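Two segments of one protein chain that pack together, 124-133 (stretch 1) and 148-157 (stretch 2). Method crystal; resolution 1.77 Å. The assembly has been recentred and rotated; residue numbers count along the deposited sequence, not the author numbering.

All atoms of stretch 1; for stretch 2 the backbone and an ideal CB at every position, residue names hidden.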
ATOM      1  N   GLU A 124      -9.928 -10.751   6.578  1.00 20.00           N
ATOM      2  CA  GLU A 124      -8.979 -11.813   6.351  1.00 21.15           C
ATOM      3  C   GLU A 124      -7.577 -11.335   6.725  1.00 20.71           C
ATOM      4  O   GLU A 124      -6.722 -12.120   7.124  1.00 22.47           O
ATOM      5  CB  GLU A 124      -8.990 -12.176   4.868  1.00 24.31           C
ATOM      6  CG  GLU A 124      -8.040 -13.309   4.507  1.00 32.26           C
ATOM      7  CD  GLU A 124      -8.249 -14.555   5.351  1.00 39.40           C
ATOM      8  OE1 GLU A 124      -9.421 -14.969   5.515  1.00 40.17           O
ATOM      9  OE2 GLU A 124      -7.217 -15.108   5.829  1.00 42.31           O
ATOM     10  N   ARG A 125      -7.339 -10.031   6.574  1.00 20.21           N
ATOM     11  CA  ARG A 125      -6.003  -9.507   6.826  1.00 19.86           C
ATOM     12  C   ARG A 125      -5.999  -8.187   7.548  1.00 19.63           C
ATOM     13  O   ARG A 125      -6.720  -7.263   7.137  1.00 20.06           O
ATOM     14  CB  ARG A 125      -5.275  -9.298   5.467  1.00 19.49           C
ATOM     15  CG  ARG A 125      -3.929  -8.524   5.542  1.00 18.52           C
ATOM     16  CD  ARG A 125      -3.433  -8.079   4.093  1.00 18.75           C
ATOM     17  NE  ARG A 125      -2.226  -7.235   4.195  1.00 18.93           N
ATOM     18  CZ  ARG A 125      -1.003  -7.713   4.420  1.00 21.01           C
ATOM     19  NH1 ARG A 125      -0.813  -9.018   4.527  1.00 21.65           N
ATOM     20  NH2 ARG A 125       0.028  -6.898   4.612  1.00 20.47           N
ATOM     21  N   VAL A 126      -5.222  -8.103   8.625  1.00 19.04           N
ATOM     22  CA  VAL A 126      -5.032  -6.802   9.286  1.00 18.44           C
ATOM     23  C   VAL A 126      -3.535  -6.515   9.204  1.00 19.88           C
ATOM     24  O   VAL A 126      -2.687  -7.319   9.658  1.00 18.97           O
ATOM     25  CB  VAL A 126      -5.457  -6.818  10.757  1.00 17.80           C
ATOM     26  CG1 VAL A 126      -5.033  -5.467  11.430  1.00 19.37           C
ATOM     27  CG2 VAL A 126      -6.984  -6.989  10.816  1.00 18.09           C
ATOM     28  N   GLN A 127      -3.178  -5.369   8.628  1.00 20.43           N
ATOM     29  CA  GLN A 127      -1.742  -5.091   8.543  1.00 20.98           C
ATOM     30  C   GLN A 127      -1.336  -3.947   9.455  1.00 20.86           C
ATOM     31  O   GLN A 127      -2.199  -3.186   9.900  1.00 20.70           O
ATOM     32  CB  GLN A 127      -1.328  -4.803   7.095  1.00 25.63           C
ATOM     33  CG  GLN A 127      -1.704  -3.492   6.529  1.00 27.32           C
ATOM     34  CD  GLN A 127      -0.941  -3.208   5.205  1.00 27.59           C
ATOM     35  OE1 GLN A 127      -0.534  -4.128   4.484  1.00 27.22           O
ATOM     36  NE2 GLN A 127      -0.806  -1.950   4.875  1.00 23.86           N
ATOM     37  N   PHE A 128      -0.055  -3.903   9.788  1.00 21.08           N
ATOM     38  CA  PHE A 128       0.530  -2.855  10.620  1.00 21.24           C
ATOM     39  C   PHE A 128       1.748  -2.369   9.856  1.00 21.91           C
ATOM     40  O   PHE A 128       2.416  -3.143   9.180  1.00 21.03           O
ATOM     41  CB  PHE A 128       1.031  -3.399  11.958  1.00 22.68           C
ATOM     42  CG  PHE A 128      -0.030  -4.069  12.775  1.00 22.85           C
ATOM     43  CD1 PHE A 128      -0.720  -3.351  13.734  1.00 22.93           C
ATOM     44  CD2 PHE A 128      -0.350  -5.412  12.556  1.00 25.18           C
ATOM     45  CE1 PHE A 128      -1.737  -3.956  14.493  1.00 22.62           C
ATOM     46  CE2 PHE A 128      -1.365  -6.027  13.300  1.00 23.68           C
ATOM     47  CZ  PHE A 128      -2.061  -5.278  14.280  1.00 21.22           C
ATOM     48  N   LYS A 129       2.060  -1.092   9.976  1.00 22.21           N
ATOM     49  CA  LYS A 129       3.220  -0.585   9.273  1.00 24.31           C
ATOM     50  C   LYS A 129       4.004   0.265  10.261  1.00 25.75           C
ATOM     51  O   LYS A 129       3.432   1.147  10.892  1.00 27.51           O
ATOM     52  CB  LYS A 129       2.712   0.245   8.085  1.00 30.17           C
ATOM     53  CG  LYS A 129       3.678   0.464   6.984  1.00 35.37           C
ATOM     54  CD  LYS A 129       2.982   1.133   5.772  1.00 38.10           C
ATOM     55  CE  LYS A 129       2.302   0.107   4.897  1.00 40.43           C
ATOM     56  NZ  LYS A 129       1.408   0.775   3.888  1.00 43.22           N
ATOM     57  N   VAL A 130       5.289  -0.004  10.433  1.00 24.32           N
ATOM     58  CA  VAL A 130       6.065   0.795  11.367  1.00 26.21           C
ATOM     59  C   VAL A 130       7.414   1.172  10.800  1.00 24.82           C
ATOM     60  O   VAL A 130       7.992   0.455  10.011  1.00 22.71           O
ATOM     61  CB  VAL A 130       6.287   0.045  12.679  1.00 28.40           C
ATOM     62  CG1 VAL A 130       4.947  -0.189  13.371  1.00 31.81           C
ATOM     63  CG2 VAL A 130       6.946  -1.294  12.415  1.00 30.49           C
ATOM     64  N   ASP A 131       7.922   2.301  11.254  1.00 24.22           N
ATOM     65  CA  ASP A 131       9.227   2.773  10.793  1.00 25.05           C
ATOM     66  C   ASP A 131      10.283   1.751  11.164  1.00 25.53           C
ATOM     67  O   ASP A 131      10.276   1.192  12.268  1.00 25.46           O
ATOM     68  CB  ASP A 131       9.535   4.102  11.490  1.00 25.09           C
ATOM     69  CG  ASP A 131      10.674   4.880  10.823  1.00 25.68           C
ATOM     70  OD1 ASP A 131      11.778   4.333  10.653  1.00 27.30           O
ATOM     71  OD2 ASP A 131      10.438   6.057  10.494  1.00 28.31           O
ATOM     72  N   LEU A 132      11.198   1.481  10.239  1.00 24.09           N
ATOM     73  CA  LEU A 132      12.272   0.535  10.503  1.00 25.23           C
ATOM     74  C   LEU A 132      13.086   1.004  11.718  1.00 26.65           C
ATOM     75  O   LEU A 132      13.734   0.199  12.370  1.00 27.12           O
ATOM     76  CB  LEU A 132      13.194   0.437   9.279  1.00 25.66           C
ATOM     77  CG  LEU A 132      14.411  -0.484   9.351  1.00 26.26           C
ATOM     78  CD1 LEU A 132      14.004  -1.939   9.495  1.00 28.30           C
ATOM     79  CD2 LEU A 132      15.249  -0.277   8.058  1.00 28.12           C
ATOM     80  N   ARG A 133      13.044   2.298  12.013  1.00 27.26           N
ATOM     81  CA  ARG A 133      13.797   2.804  13.158  1.00 29.60           C
ATOM     82  C   ARG A 133      13.040   2.652  14.477  1.00 30.17           C
ATOM     83  O   ARG A 133      13.637   2.831  15.548  1.00 30.29           O
ATOM     84  CB  ARG A 133      14.146   4.277  12.962  1.00 32.11           C
ATOM     85  CG  ARG A 133      15.086   4.580  11.793  1.00 35.15           C
ATOM     86  CD  ARG A 133      15.072   6.096  11.525  1.00 39.17           C
ATOM     87  NE  ARG A 133      13.682   6.567  11.407  1.00 43.55           N
ATOM     88  CZ  ARG A 133      13.301   7.845  11.349  1.00 45.23           C
ATOM     89  NH1 ARG A 133      14.201   8.826  11.390  1.00 49.16           N
ATOM     90  NH2 ARG A 133      12.014   8.153  11.275  1.00 46.12           N
ATOM     91  N   UNK A 148       6.197 -10.579  10.280  1.00 23.07           N
ATOM     92  CA  UNK A 148       6.958  -9.543   9.581  1.00 23.28           C
ATOM     93  C   UNK A 148       7.024  -9.966   8.129  1.00 24.46           C
ATOM     94  O   UNK A 148       7.647 -10.990   7.797  1.00 26.15           O
ATOM     95  CB  UNK A 148       8.354  -9.350  10.176  1.00 23.28           C
ATOM     96  N   UNK A 149       6.393  -9.203   7.245  1.00 21.90           N
ATOM     97  CA  UNK A 149       6.396  -9.605   5.842  1.00 21.95           C
ATOM     98  C   UNK A 149       7.558  -9.052   5.060  1.00 22.79           C
ATOM     99  O   UNK A 149       8.007  -9.666   4.071  1.00 24.62           O
ATOM    100  CB  UNK A 149       5.091  -9.169   5.173  1.00 21.95           C
ATOM    101  N   UNK A 150       8.015  -7.874   5.453  1.00 24.26           N
ATOM    102  CA  UNK A 150       9.144  -7.286   4.748  1.00 25.17           C
ATOM    103  C   UNK A 150       9.293  -5.808   4.989  1.00 25.14           C
ATOM    104  O   UNK A 150       8.568  -5.205   5.787  1.00 25.12           O
ATOM    105  CB  UNK A 150       9.010  -7.540   3.245  1.00 25.17           C
ATOM    106  N   UNK A 151      10.251  -5.210   4.282  1.00 24.85           N
ATOM    107  CA  UNK A 151      10.522  -3.795   4.448  1.00 23.90           C
ATOM    108  C   UNK A 151      10.370  -3.065   3.126  1.00 22.93           C
ATOM    109  O   UNK A 151      11.022  -3.419   2.144  1.00 23.40           O
ATOM    110  CB  UNK A 151      11.925  -3.579   5.019  1.00 23.90           C
ATOM    111  N   UNK A 152       9.479  -2.089   3.125  1.00 21.84           N
ATOM    112  CA  UNK A 152       9.225  -1.238   1.995  1.00 20.74           C
ATOM    113  C   UNK A 152      10.290  -0.162   2.122  1.00 21.76           C
ATOM    114  O   UNK A 152      10.169   0.770   2.937  1.00 20.41           O
ATOM    115  CB  UNK A 152       7.800  -0.680   1.973  1.00 20.74           C
ATOM    116  N   UNK A 153      11.327  -0.274   1.304  1.00 21.23           N
ATOM    117  CA  UNK A 153      12.436   0.661   1.370  1.00 21.29           C
ATOM    118  C   UNK A 153      12.117   2.059   0.857  1.00 22.36           C
ATOM    119  O   UNK A 153      11.542   2.202  -0.212  1.00 20.27           O
ATOM    120  CB  UNK A 153      13.616   0.096   0.578  1.00 21.29           C
ATOM    121  N   UNK A 154      12.516   3.079   1.620  1.00 21.96           N
ATOM    122  CA  UNK A 154      12.240   4.478   1.245  1.00 23.79           C
ATOM    123  C   UNK A 154      10.768   4.666   0.866  1.00 23.65           C
ATOM    124  O   UNK A 154      10.424   5.242  -0.161  1.00 24.31           O
ATOM    125  CB  UNK A 154      13.136   4.905   0.081  1.00 23.79           C
ATOM    126  N   UNK A 155       9.889   4.216   1.746  1.00 22.36           N
ATOM    127  CA  UNK A 155       8.458   4.256   1.493  1.00 24.50           C
ATOM    128  C   UNK A 155       7.757   5.550   1.910  1.00 24.02           C
ATOM    129  O   UNK A 155       6.603   5.766   1.567  1.00 24.28           O
ATOM    130  CB  UNK A 155       7.797   3.081   2.216  1.00 24.50           C
ATOM    131  N   UNK A 156       8.461   6.414   2.645  1.00 23.57           N
ATOM    132  CA  UNK A 156       7.917   7.702   3.041  1.00 25.55           C
ATOM    133  C   UNK A 156       9.028   8.722   3.070  1.00 25.43           C
ATOM    134  O   UNK A 156      10.198   8.390   3.351  1.00 26.42           O
ATOM    135  CB  UNK A 156       7.224   7.617   4.402  1.00 25.55           C
ATOM    136  N   UNK A 157       8.641   9.954   2.777  1.00 26.13           N
ATOM    137  CA  UNK A 157       9.570  11.074   2.798  1.00 29.00           C
ATOM    138  C   UNK A 157       9.169  12.046   3.902  1.00 31.72           C
ATOM    139  O   UNK A 157       7.984  12.360   4.048  1.00 32.27           O
ATOM    140  CB  UNK A 157       9.605  11.779   1.441  1.00 29.00           C
TER

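Position 148 has its CA-to-CB bond pointing away from stretch 1. The ideal CB has nothing of stretch 1 within 5.5 Å, so many side chains would fit, and a long one could still bend back. It is Arg148. Its extended chain brings NH2 to 3.7 Å from Leu132 CD1.

Position 149 points toward stretch 1. The visible feature there is the guanidinium of Arg125, some way from the ideal CB. An acid with enough reach would suit, glutamate more readily than aspartate; a neutral acceptor such as glutamine is also possible. It is Glu149. The salt bridge is two-pronged: Arg125 NH1 donates to Glu149 OE2 at 2.9 Å, and Arg125 NH2 donates to Glu149 OE1 at 2.9 Å. Arg125 NH2 also donates to Gln127 OE1 at 2.8 Å, which helps to fix the arginine.

Position 150 has phi 162° and psi -175°. A CB here would be jammed against the carbonyl O of 149, so the backbone alone calls for glycine. It is Gly150.

Position 151 points sideways. Its ideal CB is 5.2 Å from Leu132 CD1, which favours a modest apolar side chain: valine, isoleucine or leucine. It is Val151, with CG2 4.4 Å from Leu132 CD1.

Position 152 also points sideways, with nothing of stretch 1 within 5.5 Å of the ideal CB. The aliphatic part of Lys129 is the nearby offer, so a longer apolar residue could reach it. It is Leu152, whose CD1 lies 4.1 Å from Lys129 CE.

Positions 153 and 154 turn the corner. The first points away and the second is out of reach, so stretch 1 sets little preference. At 154, phi 49° and psi 52° favour glycine, asparagine or aspartate, but do not exclude others. They are Arg153 and Lys154.

Position 155 points toward the Lys129 chain. A small or medium polar residue would suit. It is Asn155, with ND2 4.3 Å from Lys129 CD. A water accepts from both Asn155 ND2 (2.9 Å) and Lys129 NZ (3.2 Å), bridging the two.

Position 156 points toward stretch 1, where Asp131 offers a carboxylate at a distance. A long basic residue, arginine or lysine, would suit. It is Arg156. Its NH2 makes a weak hydrogen bond to Asp131 OD2 at 3.2 Å, within a salt bridge. Asp131 OD2 also takes Arg133 NH2 at 2.7 Å, so the carboxylate is shared between two arginines.

Position 157 is out of reach and little constrained. It is Arg157.

Stretch 2, residues 148-157: REGVLRKNRR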
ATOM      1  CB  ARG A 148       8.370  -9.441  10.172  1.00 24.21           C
ATOM      2  CG  ARG A 148       9.210  -8.258   9.688  1.00 24.52           C
ATOM      3  CD  ARG A 148      10.657  -8.420  10.194  1.00 28.36           C
ATOM      4  NE  ARG A 148      11.541  -7.346   9.738  1.00 30.38           N
ATOM      5  CZ  ARG A 148      11.906  -6.315  10.489  1.00 31.65           C
ATOM      6  NH1 ARG A 148      11.466  -6.223  11.746  1.00 33.61           N
ATOM      7  NH2 ARG A 148      12.716  -5.373   9.990  1.00 32.07           N
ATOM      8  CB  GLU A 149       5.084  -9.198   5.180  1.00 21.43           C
ATOM      9  CG  GLU A 149       3.922 -10.029   5.732  1.00 19.96           C
ATOM     10  CD  GLU A 149       2.558  -9.630   5.188  1.00 22.19           C
ATOM     11  OE1 GLU A 149       2.399  -8.485   4.805  1.00 21.60           O
ATOM     12  OE2 GLU A 149       1.623 -10.455   5.184  1.00 21.81           O
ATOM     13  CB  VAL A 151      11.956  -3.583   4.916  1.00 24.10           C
ATOM     14  CG1 VAL A 151      12.266  -2.070   5.001  1.00 25.23           C
ATOM     15  CG2 VAL A 151      12.153  -4.277   6.282  1.00 27.50           C
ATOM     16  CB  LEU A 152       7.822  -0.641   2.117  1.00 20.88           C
ATOM     17  CG  LEU A 152       6.694  -1.700   2.240  1.00 21.11           C
ATOM     18  CD1 LEU A 152       5.339  -0.985   2.310  1.00 21.90           C
ATOM     19  CD2 LEU A 152       6.710  -2.642   1.011  1.00 23.06           C
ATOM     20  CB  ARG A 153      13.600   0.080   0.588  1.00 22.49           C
ATOM     21  CG  ARG A 153      13.993  -1.307   1.054  1.00 24.83           C
ATOM     22  CD  ARG A 153      15.054  -1.913   0.156  1.00 24.47           C
ATOM     23  NE  ARG A 153      14.601  -1.955  -1.235  1.00 22.71           N
ATOM     24  CZ  ARG A 153      15.425  -1.913  -2.267  1.00 23.70           C
ATOM     25  NH1 ARG A 153      16.752  -1.850  -2.054  1.00 23.51           N
ATOM     26  NH2 ARG A 153      14.938  -1.823  -3.500  1.00 21.61           N
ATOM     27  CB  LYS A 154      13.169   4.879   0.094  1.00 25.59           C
ATOM     28  CG  LYS A 154      14.631   4.691   0.494  1.00 30.48           C
ATOM     29  CD  LYS A 154      15.548   5.542  -0.331  1.00 35.86           C
ATOM     30  CE  LYS A 154      16.847   5.804   0.384  1.00 38.90           C
ATOM     31  NZ  LYS A 154      17.315   4.647   1.162  1.00 40.21           N
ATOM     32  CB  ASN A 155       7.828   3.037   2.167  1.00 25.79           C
ATOM     33  CG  ASN A 155       6.428   2.732   1.643  1.00 27.73           C
ATOM     34  OD1 ASN A 155       6.206   2.646   0.430  1.00 29.28           O
ATOM     35  ND2 ASN A 155       5.476   2.576   2.556  1.00 27.43           N
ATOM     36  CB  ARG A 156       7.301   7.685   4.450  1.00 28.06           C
ATOM     37  CG  ARG A 156       5.973   6.976   4.584  1.00 32.73           C
ATOM     38  CD  ARG A 156       5.598   6.836   6.085  1.00 35.02           C
ATOM     39  NE  ARG A 156       6.510   5.939   6.805  1.00 36.06           N
ATOM     40  CZ  ARG A 156       7.382   6.319   7.746  1.00 37.04           C
ATOM     41  NH1 ARG A 156       7.472   7.597   8.095  1.00 33.14           N
ATOM     42  NH2 ARG A 156       8.162   5.398   8.334  1.00 35.01           N
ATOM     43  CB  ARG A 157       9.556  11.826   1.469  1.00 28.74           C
ATOM     44  CG  ARG A 157      10.803  12.743   1.293  1.00 32.84           C
ATOM     45  CD  ARG A 157      10.863  13.342  -0.143  1.00 35.42           C
ATOM     46  NE  ARG A 157       9.758  14.275  -0.385  1.00 39.13           N
ATOM     47  CZ  ARG A 157       9.447  14.837  -1.561  1.00 41.01           C
ATOM     48  NH1 ARG A 157      10.149  14.574  -2.664  1.00 41.38           N
ATOM     49  NH2 ARG A 157       8.428  15.685  -1.631  1.00 41.95           N
TER
HETATM   50  O   HOH W   1       2.978   1.821   1.324  1.00 29.18           O
HETATM   51  O   HOH W   2       8.518   8.426  10.130  1.00 43.70           O
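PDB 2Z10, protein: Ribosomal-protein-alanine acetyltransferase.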